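Local structure of designed helical repeat protein (Synthetic construct, 5CWQ) at residues K34-A39 / R78-E83; D89-A94 / L150-I155; L95-I100 / E132-V137; R192-S197 / R208-A213. The protein has no known natural function, being a de novo designed protein whose helices stack as sequence repeats into a compact, all-helical scaffold. One frame throughout, in Å; residues are numbered along the deposited sequence. Where two conformers were deposited one is given.

Contact 1: residues K34-A39 / R78-E83; sequences KELAEA and RKVSEE
A first torsion of 172° turns CG of Leu-36 to the far side from its own N and carries the leucine out from the 34-39 helix towards Val-80. The valine answers with a first torsion of 175°, which sets CG1 beside its own carbonyl carbon and CG2 beside its backbone N, so that the two methyls serve different partners. CG2 receives the leucine: Leu-36 CD2 lies 3.6 Å from Val-80 CG2, the two branched side chains crossing at a slant. CG1 instead looks to Ala-37, whose CB stands 4.3 Å from Val-80 CG1. Across the two segments the nearest CA atoms are Ala-37 CA and Val-80 CA, 6.9 Å apart. Alanine suits the place because its lone methyl meets the valine without pushing the backbones further apart, while the longer leucine reaches the other valine methyl. All three residues are buried and no hydrogen bond crosses the contact. Next to Val-80 in the chain, Ser-81 turns its polar end back on its own helix: Ser-81 OG donates to Arg-78 O at 2.6 Å, tilted 34° from the carbonyl plane. Helices 33-57 and 60-86 are consecutive and run in opposite directions, so this is apolar packing inside an antiparallel helical hairpin. Around it, helix 5-30 touches Leu-36 through Ser-24 and Arg-28, and helix 90-114 covers Ala-37 with Leu-95 and Val-80 with Val-92.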
loop_
_atom_site.group_PDB
_atom_site.type_symbol
_atom_site.label_atom_id
_atom_site.label_comp_id
_atom_site.label_asym_id
_atom_site.label_seq_id
_atom_site.Cartn_x
_atom_site.Cartn_y
_atom_site.Cartn_z
ATOM N N LYS A 34 9.500 8.677 -12.758
ATOM C CA LYS A 34 8.689 9.296 -11.715
ATOM C C LYS A 34 7.218 9.344 -12.122
ATOM O O LYS A 34 6.334 9.019 -11.327
ATOM C CB LYS A 34 9.194 10.703 -11.399
ATOM C CG LYS A 34 8.341 11.436 -10.373
ATOM C CD LYS A 34 9.005 12.711 -9.894
ATOM C CE LYS A 34 8.141 13.430 -8.870
ATOM N NZ LYS A 34 8.825 14.618 -8.291
ATOM N N GLU A 35 6.960 9.754 -13.360
ATOM C CA GLU A 35 5.598 9.782 -13.880
ATOM C C GLU A 35 5.062 8.364 -14.034
ATOM O O GLU A 35 3.875 8.111 -13.829
ATOM C CB GLU A 35 5.542 10.515 -15.221
ATOM C CG GLU A 35 5.696 12.022 -15.106
ATOM C CD GLU A 35 5.468 12.732 -16.426
ATOM O OE1 GLU A 35 5.363 12.043 -17.465
ATOM O OE2 GLU A 35 5.393 13.979 -16.426
ATOM N N LEU A 36 5.948 7.444 -14.399
ATOM C CA LEU A 36 5.587 6.039 -14.528
ATOM C C LEU A 36 5.187 5.479 -13.170
ATOM O O LEU A 36 4.160 4.812 -13.041
ATOM C CB LEU A 36 6.752 5.243 -15.120
ATOM C CG LEU A 36 6.620 3.719 -15.153
ATOM C CD1 LEU A 36 5.363 3.292 -15.879
ATOM C CD2 LEU A 36 7.847 3.099 -15.806
ATOM N N ALA A 37 6.000 5.767 -12.159
ATOM C CA ALA A 37 5.744 5.309 -10.798
ATOM C C ALA A 37 4.434 5.876 -10.258
ATOM O O ALA A 37 3.664 5.172 -9.601
ATOM C CB ALA A 37 6.902 5.697 -9.890
ATOM N N GLU A 38 4.185 7.151 -10.536
ATOM C CA GLU A 38 2.960 7.806 -10.093
ATOM C C GLU A 38 1.742 7.199 -10.778
ATOM O O GLU A 38 0.679 7.070 -10.173
ATOM C CB GLU A 38 3.027 9.309 -10.369
ATOM C CG GLU A 38 3.954 10.058 -9.422
ATOM C CD GLU A 38 4.193 11.496 -9.842
ATOM O OE1 GLU A 38 3.805 11.865 -10.971
ATOM O OE2 GLU A 38 4.775 12.256 -9.041
ATOM N N ALA A 39 1.906 6.826 -12.043
ATOM C CA ALA A 39 0.829 6.204 -12.800
ATOM C C ALA A 39 0.507 4.820 -12.241
ATOM O O ALA A 39 -0.653 4.411 -12.203
ATOM C CB ALA A 39 1.202 6.110 -14.273
ATOM N N ARG A 78 7.794 -3.451 -9.406
ATOM C CA ARG A 78 9.054 -4.098 -9.042
ATOM C C ARG A 78 10.164 -3.723 -10.018
ATOM O O ARG A 78 11.306 -3.493 -9.619
ATOM C CB ARG A 78 8.899 -5.619 -9.015
ATOM C CG ARG A 78 8.274 -6.183 -7.754
ATOM C CD ARG A 78 8.023 -7.676 -7.913
ATOM N NE ARG A 78 7.511 -8.295 -6.694
ATOM C CZ ARG A 78 7.064 -9.546 -6.622
ATOM N NH1 ARG A 78 7.058 -10.317 -7.703
ATOM N NH2 ARG A 78 6.617 -10.029 -5.470
ATOM N N LYS A 79 9.824 -3.677 -11.300
ATOM C CA LYS A 79 10.792 -3.335 -12.333
ATOM C C LYS A 79 11.233 -1.880 -12.189
ATOM O O LYS A 79 12.416 -1.567 -12.312
ATOM C CB LYS A 79 10.200 -3.579 -13.722
ATOM C CG LYS A 79 11.193 -3.413 -14.861
ATOM C CD LYS A 79 10.513 -3.567 -16.214
ATOM C CE LYS A 79 11.512 -3.469 -17.360
ATOM N NZ LYS A 79 10.847 -3.503 -18.694
ATOM N N VAL A 80 10.277 -0.997 -11.923
ATOM C CA VAL A 80 10.573 0.423 -11.762
ATOM C C VAL A 80 11.481 0.652 -10.557
ATOM O O VAL A 80 12.376 1.497 -10.599
ATOM C CB VAL A 80 9.279 1.255 -11.602
ATOM C CG1 VAL A 80 9.597 2.721 -11.302
ATOM C CG2 VAL A 80 8.431 1.149 -12.859
ATOM N N SER A 81 11.250 -0.101 -9.485
ATOM C CA SER A 81 12.068 0.026 -8.288
ATOM C C SER A 81 13.503 -0.401 -8.590
ATOM O O SER A 81 14.455 0.206 -8.104
ATOM C CB SER A 81 11.490 -0.806 -7.139
ATOM O OG SER A 81 11.577 -2.191 -7.414
ATOM N N GLU A 82 13.645 -1.445 -9.399
ATOM C CA GLU A 82 14.952 -1.915 -9.838
ATOM C C GLU A 82 15.665 -0.820 -10.625
ATOM O O GLU A 82 16.834 -0.516 -10.376
ATOM C CB GLU A 82 14.796 -3.174 -10.692
ATOM C CG GLU A 82 16.069 -3.976 -10.885
ATOM C CD GLU A 82 17.026 -3.362 -11.892
ATOM O OE1 GLU A 82 16.568 -2.661 -12.820
ATOM O OE2 GLU A 82 18.246 -3.595 -11.753
ATOM N N GLU A 83 14.948 -0.234 -11.576
ATOM C CA GLU A 83 15.484 0.841 -12.400
ATOM C C GLU A 83 15.767 2.084 -11.562
ATOM O O GLU A 83 16.721 2.817 -11.826
ATOM C CB GLU A 83 14.508 1.170 -13.533
ATOM C CG GLU A 83 14.291 0.013 -14.505
ATOM C CD GLU A 83 13.061 0.186 -15.384
ATOM O OE1 GLU A 83 12.151 0.957 -15.013
ATOM O OE2 GLU A 83 13.006 -0.461 -16.450
#

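Contact 2: residues D89-A94 / L150-I155; sequences DDEVLA and LALALI
Ala-94 CB and Leu-152 CB meet at 3.6 Å, a methyl set against the root of a leucine. From there the same Ala-94 CB comes to 4.2 Å from Ala-153 N, so the alanine reaches the backbone of the other helix itself. A small residue suits so close an approach: Ala-94 CA and Ala-153 CA are 5.3 Å apart. Leu-152 holds CG anti to its carbonyl carbon (chi1 -70°), which carries its CD1 towards the stem of Glu-91, and Glu-91 CG lies 4.2 Å from Leu-152 CD1. Here the glutamate works as a hydrocarbon chain; its carboxylate is taken up elsewhere, in a salt bridge between Glu-91 OE2 and Lys-34 NZ. That lysine probably also eases the nearness of a like charge, Glu-148. Further out, Asp-89 is the N-cap of the helix, its OD1 accepting from Val-92 N in a weak but nearly straight bond of 3.3 Å; aspartate suits the place because its short carboxylate can fold back on an open N-H of the first turn. Towards their other ends, the two helices are joined by the Cys-112 to Cys-170 disulfide. The axes of the short helical segments pass 9.1 Å apart at only 19° from parallel, close packing through alanine of two nearly parallel helices, consistent with a designed helical repeat protein.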
loop_
_atom_site.group_PDB
_atom_site.type_symbol
_atom_site.label_atom_id
_atom_site.label_comp_id
_atom_site.label_asym_id
_atom_site.label_seq_id
_atom_site.Cartn_x
_atom_site.Cartn_y
_atom_site.Cartn_z
ATOM N N ASP A 89 17.760 6.898 -7.614
ATOM C CA ASP A 89 16.639 7.822 -7.491
ATOM C C ASP A 89 15.699 7.371 -6.372
ATOM O O ASP A 89 14.752 6.614 -6.600
ATOM C CB ASP A 89 15.896 7.922 -8.827
ATOM C CG ASP A 89 15.006 9.150 -8.916
ATOM O OD1 ASP A 89 14.490 9.599 -7.870
ATOM O OD2 ASP A 89 14.824 9.666 -10.040
ATOM N N ASP A 90 15.969 7.852 -5.163
ATOM C CA ASP A 90 15.247 7.416 -3.971
ATOM C C ASP A 90 13.773 7.820 -3.986
ATOM O O ASP A 90 12.931 7.114 -3.432
ATOM C CB ASP A 90 15.928 7.976 -2.720
ATOM C CG ASP A 90 17.335 7.437 -2.534
ATOM O OD1 ASP A 90 17.527 6.214 -2.695
ATOM O OD2 ASP A 90 18.249 8.234 -2.235
ATOM N N GLU A 91 13.462 8.952 -4.613
ATOM C CA GLU A 91 12.084 9.430 -4.675
ATOM C C GLU A 91 11.228 8.497 -5.522
ATOM O O GLU A 91 10.137 8.099 -5.114
ATOM C CB GLU A 91 12.018 10.848 -5.242
ATOM C CG GLU A 91 10.610 11.437 -5.234
ATOM C CD GLU A 91 10.531 12.806 -5.880
ATOM O OE1 GLU A 91 11.436 13.151 -6.668
ATOM O OE2 GLU A 91 9.558 13.536 -5.599
ATOM N N VAL A 92 11.724 8.159 -6.707
ATOM C CA VAL A 92 11.029 7.233 -7.590
ATOM C C VAL A 92 10.926 5.860 -6.932
ATOM O O VAL A 92 9.903 5.184 -7.049
ATOM C CB VAL A 92 11.744 7.113 -8.955
ATOM C CG1 VAL A 92 11.071 6.069 -9.841
ATOM C CG2 VAL A 92 11.770 8.462 -9.659
ATOM N N LEU A 93 11.986 5.451 -6.242
ATOM C CA LEU A 93 11.981 4.179 -5.528
ATOM C C LEU A 93 10.839 4.146 -4.519
ATOM O O LEU A 93 10.071 3.187 -4.474
ATOM C CB LEU A 93 13.318 3.946 -4.818
ATOM C CG LEU A 93 13.404 2.708 -3.914
ATOM C CD1 LEU A 93 13.097 1.427 -4.686
ATOM C CD2 LEU A 93 14.778 2.628 -3.258
ATOM N N ALA A 94 10.728 5.204 -3.722
ATOM C CA ALA A 94 9.698 5.286 -2.694
ATOM C C ALA A 94 8.309 5.231 -3.320
ATOM O O ALA A 94 7.417 4.554 -2.810
ATOM C CB ALA A 94 9.865 6.559 -1.873
ATOM N N LEU A 150 11.296 10.409 2.921
ATOM C CA LEU A 150 10.975 9.780 4.196
ATOM C C LEU A 150 9.472 9.575 4.320
ATOM O O LEU A 150 9.011 8.479 4.641
ATOM C CB LEU A 150 11.491 10.625 5.363
ATOM C CG LEU A 150 11.039 10.199 6.766
ATOM C CD1 LEU A 150 11.389 8.747 7.042
ATOM C CD2 LEU A 150 11.656 11.102 7.824
ATOM N N ALA A 151 8.714 10.631 4.048
ATOM C CA ALA A 151 7.262 10.577 4.167
ATOM C C ALA A 151 6.668 9.569 3.186
ATOM O O ALA A 151 5.710 8.869 3.513
ATOM C CB ALA A 151 6.661 11.959 3.945
ATOM N N LEU A 152 7.238 9.489 1.988
ATOM C CA LEU A 152 6.759 8.541 0.987
ATOM C C LEU A 152 7.016 7.111 1.438
ATOM O O LEU A 152 6.150 6.244 1.307
ATOM C CB LEU A 152 7.427 8.795 -0.366
ATOM C CG LEU A 152 6.993 10.081 -1.067
ATOM C CD1 LEU A 152 7.891 10.374 -2.262
ATOM C CD2 LEU A 152 5.533 10.002 -1.498
ATOM N N ALA A 153 8.206 6.871 1.977
ATOM C CA ALA A 153 8.553 5.560 2.503
ATOM C C ALA A 153 7.609 5.161 3.635
ATOM O O ALA A 153 7.238 3.999 3.753
ATOM C CB ALA A 153 10.006 5.543 2.985
ATOM N N LEU A 154 7.206 6.126 4.457
ATOM C CA LEU A 154 6.318 5.834 5.581
ATOM C C LEU A 154 4.927 5.426 5.096
ATOM O O LEU A 154 4.257 4.605 5.725
ATOM C CB LEU A 154 6.214 7.041 6.518
ATOM C CG LEU A 154 7.465 7.364 7.341
ATOM C CD1 LEU A 154 7.266 8.651 8.121
ATOM C CD2 LEU A 154 7.829 6.225 8.286
ATOM N N ILE A 155 4.497 6.002 3.978
ATOM C CA ILE A 155 3.231 5.626 3.363
ATOM C C ILE A 155 3.310 4.178 2.892
ATOM O O ILE A 155 2.396 3.387 3.128
ATOM C CB ILE A 155 2.875 6.556 2.177
ATOM C CG1 ILE A 155 2.615 7.978 2.679
ATOM C CG2 ILE A 155 1.646 6.048 1.422
ATOM C CD1 ILE A 155 2.549 9.026 1.575
#

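Contact 3: residues L95-I100 / E132-V137; sequences LALIAI and EEARKV
Leu-97 projects towards the 132-137 segment and sets its two methyls against different neighbours. Its CG is anti to the carbonyl carbon (chi1 -69°), which carries the fork away from its own helix. CD1 takes the apolar side, lying 3.7 Å from Val-137 CG2 and 3.9 Å from Ala-134 CA; the leucine and valine cross at an angle, branch against branch. Ala-134 offers a lone methyl, its CB 4.4 Å from Leu-97 CD1, and this smallness lets the leucine come down on the backbone. CD2 goes the other way, against Glu-133, where it lies 4.1 Å from Glu-133 CB and 3.8 Å from Glu-133 OE1. The glutamate chain, extended beyond CG, thus lies along one side of the leucine while its OE1 makes a salt bridge with Arg-85. Glutamate fits this margin because its methylenes can cover an apolar neighbour and its charge still find a mate. With Leu-97 cut back to an alanine, a gap would probably open between the helices, leaving Val-137 CG2 and the Glu-133 stem without the methyls they pack on. Helices 90-114 and 117-144 are consecutive arms of a helical hairpin; the segments run at 156°, nearly antiparallel, their axes 10.5 Å apart, a wide spacing bridged by the leucine. Val-130, one turn before Ala-134 on helix 117-144, also touches Leu-97; helix 60-86 lies against Ala-96 and Ile-100, helix 33-57 against Leu-95, and helix 147-171 closes over both Ile-98 and Ala-134.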
loop_
_atom_site.group_PDB
_atom_site.type_symbol
_atom_site.label_atom_id
_atom_site.label_comp_id
_atom_site.label_asym_id
_atom_site.label_seq_id
_atom_site.Cartn_x
_atom_site.Cartn_y
_atom_site.Cartn_z
ATOM N N LEU A 95 8.134 5.940 -4.430
ATOM C CA LEU A 95 6.862 5.939 -5.147
ATOM C C LEU A 95 6.527 4.543 -5.669
ATOM O O LEU A 95 5.377 4.109 -5.607
ATOM C CB LEU A 95 6.903 6.940 -6.305
ATOM C CG LEU A 95 6.974 8.413 -5.893
ATOM C CD1 LEU A 95 7.423 9.279 -7.063
ATOM C CD2 LEU A 95 5.630 8.884 -5.363
ATOM N N ALA A 96 7.536 3.843 -6.179
ATOM C CA ALA A 96 7.345 2.485 -6.674
ATOM C C ALA A 96 6.923 1.555 -5.543
ATOM O O ALA A 96 6.075 0.682 -5.730
ATOM C CB ALA A 96 8.619 1.973 -7.335
ATOM N N LEU A 97 7.514 1.750 -4.370
ATOM C CA LEU A 97 7.198 0.923 -3.211
ATOM C C LEU A 97 5.767 1.161 -2.736
ATOM O O LEU A 97 5.110 0.240 -2.247
ATOM C CB LEU A 97 8.185 1.194 -2.075
ATOM C CG LEU A 97 9.622 0.724 -2.316
ATOM C CD1 LEU A 97 10.533 1.189 -1.191
ATOM C CD2 LEU A 97 9.699 -0.789 -2.465
ATOM N N ILE A 98 5.286 2.392 -2.883
ATOM C CA ILE A 98 3.899 2.701 -2.560
ATOM C C ILE A 98 2.981 1.922 -3.498
ATOM O O ILE A 98 1.984 1.347 -3.062
ATOM C CB ILE A 98 3.606 4.222 -2.661
ATOM C CG1 ILE A 98 4.352 4.977 -1.557
ATOM C CG2 ILE A 98 2.099 4.510 -2.559
ATOM C CD1 ILE A 98 4.363 6.492 -1.739
ATOM N N ALA A 99 3.321 1.896 -4.785
ATOM C CA ALA A 99 2.525 1.159 -5.763
ATOM C C ALA A 99 2.529 -0.330 -5.435
ATOM O O ALA A 99 1.492 -0.995 -5.501
ATOM C CB ALA A 99 3.053 1.393 -7.170
ATOM N N ILE A 100 3.702 -0.840 -5.074
ATOM C CA ILE A 100 3.860 -2.238 -4.687
ATOM C C ILE A 100 2.994 -2.557 -3.471
ATOM O O ILE A 100 2.227 -3.518 -3.483
ATOM C CB ILE A 100 5.348 -2.566 -4.387
ATOM C CG1 ILE A 100 6.136 -2.650 -5.697
ATOM C CG2 ILE A 100 5.493 -3.880 -3.615
ATOM C CD1 ILE A 100 7.651 -2.722 -5.521
ATOM N N GLU A 132 9.995 -4.373 4.693
ATOM C CA GLU A 132 11.424 -4.350 4.971
ATOM C C GLU A 132 12.149 -3.416 4.007
ATOM O O GLU A 132 13.037 -2.665 4.410
ATOM C CB GLU A 132 12.003 -5.763 4.891
ATOM C CG GLU A 132 11.529 -6.677 6.016
ATOM C CD GLU A 132 11.860 -8.139 5.777
ATOM O OE1 GLU A 132 12.456 -8.458 4.726
ATOM O OE2 GLU A 132 11.519 -8.972 6.644
ATOM N N GLU A 133 11.762 -3.454 2.735
ATOM C CA GLU A 133 12.370 -2.582 1.735
ATOM C C GLU A 133 12.078 -1.118 2.046
ATOM O O GLU A 133 12.964 -0.272 1.968
ATOM C CB GLU A 133 11.868 -2.929 0.332
ATOM C CG GLU A 133 12.314 -4.295 -0.163
ATOM C CD GLU A 133 11.948 -4.540 -1.616
ATOM O OE1 GLU A 133 12.179 -3.640 -2.452
ATOM O OE2 GLU A 133 11.428 -5.634 -1.922
ATOM N N ALA A 134 10.831 -0.825 2.402
ATOM C CA ALA A 134 10.422 0.545 2.692
ATOM C C ALA A 134 11.093 1.057 3.965
ATOM O O ALA A 134 11.401 2.245 4.077
ATOM C CB ALA A 134 8.912 0.627 2.816
ATOM N N ARG A 135 11.315 0.158 4.919
ATOM C CA ARG A 135 12.015 0.503 6.155
ATOM C C ARG A 135 13.429 1.000 5.870
ATOM O O ARG A 135 13.884 1.973 6.471
ATOM C CB ARG A 135 12.069 -0.702 7.097
ATOM C CG ARG A 135 10.821 -0.893 7.947
ATOM C CD ARG A 135 10.884 -2.193 8.738
ATOM N NE ARG A 135 9.749 -2.349 9.644
ATOM C CZ ARG A 135 9.488 -3.455 10.337
ATOM N NH1 ARG A 135 10.275 -4.517 10.228
ATOM N NH2 ARG A 135 8.434 -3.503 11.139
ATOM N N LYS A 136 14.120 0.331 4.952
ATOM C CA LYS A 136 15.471 0.727 4.575
ATOM C C LYS A 136 15.478 2.115 3.937
ATOM O O LYS A 136 16.348 2.939 4.232
ATOM C CB LYS A 136 16.079 -0.300 3.616
ATOM C CG LYS A 136 16.265 -1.680 4.230
ATOM C CD LYS A 136 16.565 -2.734 3.173
ATOM C CE LYS A 136 16.534 -4.136 3.762
ATOM N NZ LYS A 136 16.704 -5.187 2.721
ATOM N N VAL A 137 14.507 2.369 3.066
ATOM C CA VAL A 137 14.414 3.653 2.378
ATOM C C VAL A 137 14.141 4.769 3.379
ATOM O O VAL A 137 14.696 5.862 3.265
ATOM C CB VAL A 137 13.310 3.639 1.294
ATOM C CG1 VAL A 137 13.152 5.016 0.648
ATOM C CG2 VAL A 137 13.627 2.601 0.234
#

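Contact 4: residues R192-S197 / R208-A213; sequences RKVKES and RLAEEA
Ala-210 presses its methyl into the backbone of the 192-197 helix, and this is the tight half of the contact. Ala-210 CB lies 3.6 Å from Lys-195 N and 3.7 Å from Lys-195 CB, while on the buried flank Val-194 CG1 stands 3.9 Å from the same Ala-210 CB. Alanine suits a place where Lys-195 CA and Ala-210 CA are 5.1 Å apart and the segment axes only 8.2 Å, running nearly antiparallel at 161°. The other half belongs to long, partly exposed side chains. Lys-195 and Glu-211 cross at about a right angle, stem over stem, with Lys-195 CD 3.4 Å from Glu-211 CG. Beyond this crossing the lysine bends at chi3 (71°), swinging CE away from the glutamate, so the opposite charges do not meet: Lys-195 NZ and Glu-211 OE2 remain 5.1 Å apart. The ammonium instead makes a salt bridge with Glu-214. Both residue types suit a margin: their methylenes pack on each other while their charged ends lie at the partly exposed rim, where a phosphate ion, probably from the crystallisation liquor, is about 3 Å from the side chain of Glu-211. Replacing Glu-211 with an alanine would probably leave the lysine methylenes without their cross-piece and the middle of the Lys-195 chain less restrained, though Glu-214 would still hold its end. Helices 174-201 and 204-230, joined by a short connection, form an antiparallel hairpin that ends the helix series. On the inner side helix 147-171 backs both segments, its Leu-150 and Leu-154 against Val-194 and its Ala-151 against Leu-209.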
loop_
_atom_site.group_PDB
_atom_site.type_symbol
_atom_site.label_atom_id
_atom_site.label_comp_id
_atom_site.label_asym_id
_atom_site.label_seq_id
_atom_site.Cartn_x
_atom_site.Cartn_y
_atom_site.Cartn_z
ATOM N N ARG A 192 3.569 10.960 12.603
ATOM C CA ARG A 192 3.101 12.126 13.343
ATOM C C ARG A 192 4.239 13.118 13.577
ATOM O O ARG A 192 4.057 14.327 13.431
ATOM C CB ARG A 192 2.485 11.704 14.680
ATOM C CG ARG A 192 1.827 12.849 15.437
ATOM C CD ARG A 192 1.153 12.384 16.721
ATOM N NE ARG A 192 2.115 12.006 17.757
ATOM C CZ ARG A 192 2.415 10.757 18.111
ATOM N NH1 ARG A 192 1.832 9.714 17.526
ATOM N NH2 ARG A 192 3.306 10.547 19.069
ATOM N N LYS A 193 5.410 12.604 13.937
ATOM C CA LYS A 193 6.571 13.456 14.183
ATOM C C LYS A 193 7.029 14.140 12.899
ATOM O O LYS A 193 7.359 15.327 12.905
ATOM C CB LYS A 193 7.724 12.647 14.783
ATOM C CG LYS A 193 7.470 12.147 16.195
ATOM C CD LYS A 193 8.759 11.662 16.847
ATOM C CE LYS A 193 8.490 10.710 18.002
ATOM N NZ LYS A 193 8.837 9.303 17.648
ATOM N N VAL A 194 7.051 13.389 11.802
ATOM C CA VAL A 194 7.397 13.950 10.502
ATOM C C VAL A 194 6.399 15.045 10.132
ATOM O O VAL A 194 6.780 16.096 9.617
ATOM C CB VAL A 194 7.427 12.859 9.404
ATOM C CG1 VAL A 194 7.552 13.476 8.019
ATOM C CG2 VAL A 194 8.580 11.894 9.649
ATOM N N LYS A 195 5.122 14.793 10.405
ATOM C CA LYS A 195 4.067 15.766 10.131
ATOM C C LYS A 195 4.273 17.057 10.923
ATOM O O LYS A 195 4.141 18.155 10.381
ATOM C CB LYS A 195 2.696 15.166 10.454
ATOM C CG LYS A 195 1.524 16.126 10.275
ATOM C CD LYS A 195 0.232 15.539 10.826
ATOM C CE LYS A 195 0.245 15.477 12.346
ATOM N NZ LYS A 195 -1.016 14.912 12.889
ATOM N N GLU A 196 4.595 16.920 12.206
ATOM C CA GLU A 196 4.763 18.074 13.082
ATOM C C GLU A 196 6.015 18.876 12.734
ATOM O O GLU A 196 6.021 20.103 12.841
ATOM C CB GLU A 196 4.811 17.623 14.542
ATOM C CG GLU A 196 3.475 17.111 15.052
ATOM C CD GLU A 196 3.573 16.450 16.413
ATOM O OE1 GLU A 196 4.704 16.235 16.897
ATOM O OE2 GLU A 196 2.513 16.145 16.999
ATOM N N SER A 197 7.072 18.181 12.323
ATOM C CA SER A 197 8.299 18.846 11.896
ATOM C C SER A 197 8.066 19.616 10.599
ATOM O O SER A 197 8.595 20.712 10.414
ATOM C CB SER A 197 9.429 17.831 11.711
ATOM O OG SER A 197 9.880 17.335 12.958
ATOM N N ARG A 208 1.257 16.764 4.211
ATOM C CA ARG A 208 0.176 16.004 3.597
ATOM C C ARG A 208 0.547 14.533 3.451
ATOM O O ARG A 208 -0.271 13.652 3.712
ATOM C CB ARG A 208 -0.176 16.593 2.232
ATOM C CG ARG A 208 -0.768 17.987 2.301
ATOM C CD ARG A 208 -0.600 18.718 0.981
ATOM N NE ARG A 208 -0.939 20.134 1.101
ATOM C CZ ARG A 208 -0.412 21.102 0.356
ATOM N NH1 ARG A 208 0.489 20.820 -0.575
ATOM N NH2 ARG A 208 -0.784 22.360 0.545
ATOM N N LEU A 209 1.784 14.274 3.036
ATOM C CA LEU A 209 2.260 12.907 2.848
ATOM C C LEU A 209 2.371 12.168 4.180
ATOM O O LEU A 209 2.027 10.989 4.276
ATOM C CB LEU A 209 3.613 12.907 2.131
ATOM C CG LEU A 209 3.610 13.449 0.697
ATOM C CD1 LEU A 209 5.028 13.566 0.164
ATOM C CD2 LEU A 209 2.768 12.575 -0.223
ATOM N N ALA A 210 2.851 12.866 5.205
ATOM C CA ALA A 210 2.970 12.284 6.534
ATOM C C ALA A 210 1.593 11.944 7.104
ATOM O O ALA A 210 1.437 10.971 7.846
ATOM C CB ALA A 210 3.711 13.236 7.461
ATOM N N GLU A 211 0.594 12.747 6.749
ATOM C CA GLU A 211 -0.766 12.530 7.231
ATOM C C GLU A 211 -1.386 11.285 6.611
ATOM O O GLU A 211 -2.149 10.578 7.268
ATOM C CB GLU A 211 -1.629 13.764 6.953
ATOM C CG GLU A 211 -1.358 14.890 7.944
ATOM C CD GLU A 211 -1.984 16.211 7.555
ATOM O OE1 GLU A 211 -2.402 16.367 6.388
ATOM O OE2 GLU A 211 -2.047 17.100 8.430
ATOM N N GLU A 212 -1.054 11.009 5.353
ATOM C CA GLU A 212 -1.475 9.764 4.721
ATOM C C GLU A 212 -0.972 8.574 5.528
ATOM O O GLU A 212 -1.751 7.711 5.932
ATOM C CB GLU A 212 -0.955 9.666 3.285
ATOM C CG GLU A 212 -1.591 10.635 2.310
ATOM C CD GLU A 212 -1.146 10.390 0.878
ATOM O OE1 GLU A 212 -0.990 9.212 0.495
ATOM O OE2 GLU A 212 -0.950 11.374 0.136
ATOM N N ALA A 213 0.336 8.543 5.763
ATOM C CA ALA A 213 0.964 7.456 6.506
ATOM C C ALA A 213 0.357 7.310 7.900
ATOM O O ALA A 213 0.104 6.196 8.360
ATOM C CB ALA A 213 2.469 7.685 6.602
#

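In the fold
From the N terminus, contact 1 closes first, bringing helix 60-86 back against helix 33-57. Helix 90-114 follows, and its start opens contact 2, which closes only when helix 147-171 arrives. Contact 3 is nested within that long loop, because residues 95-100 of the same helix meet 132-137 of helix 117-144 on the way. Contact 4 then pairs helices 174-201 and 204-230, in series with the rest; no loops cross. Helix 90-114 packs on both segments of contact 1, and 150-155 packs on both segments of contact 4. Contact 2 therefore links contact 1 with contact 4, although contact 4 touches neither contact 1 nor contact 3.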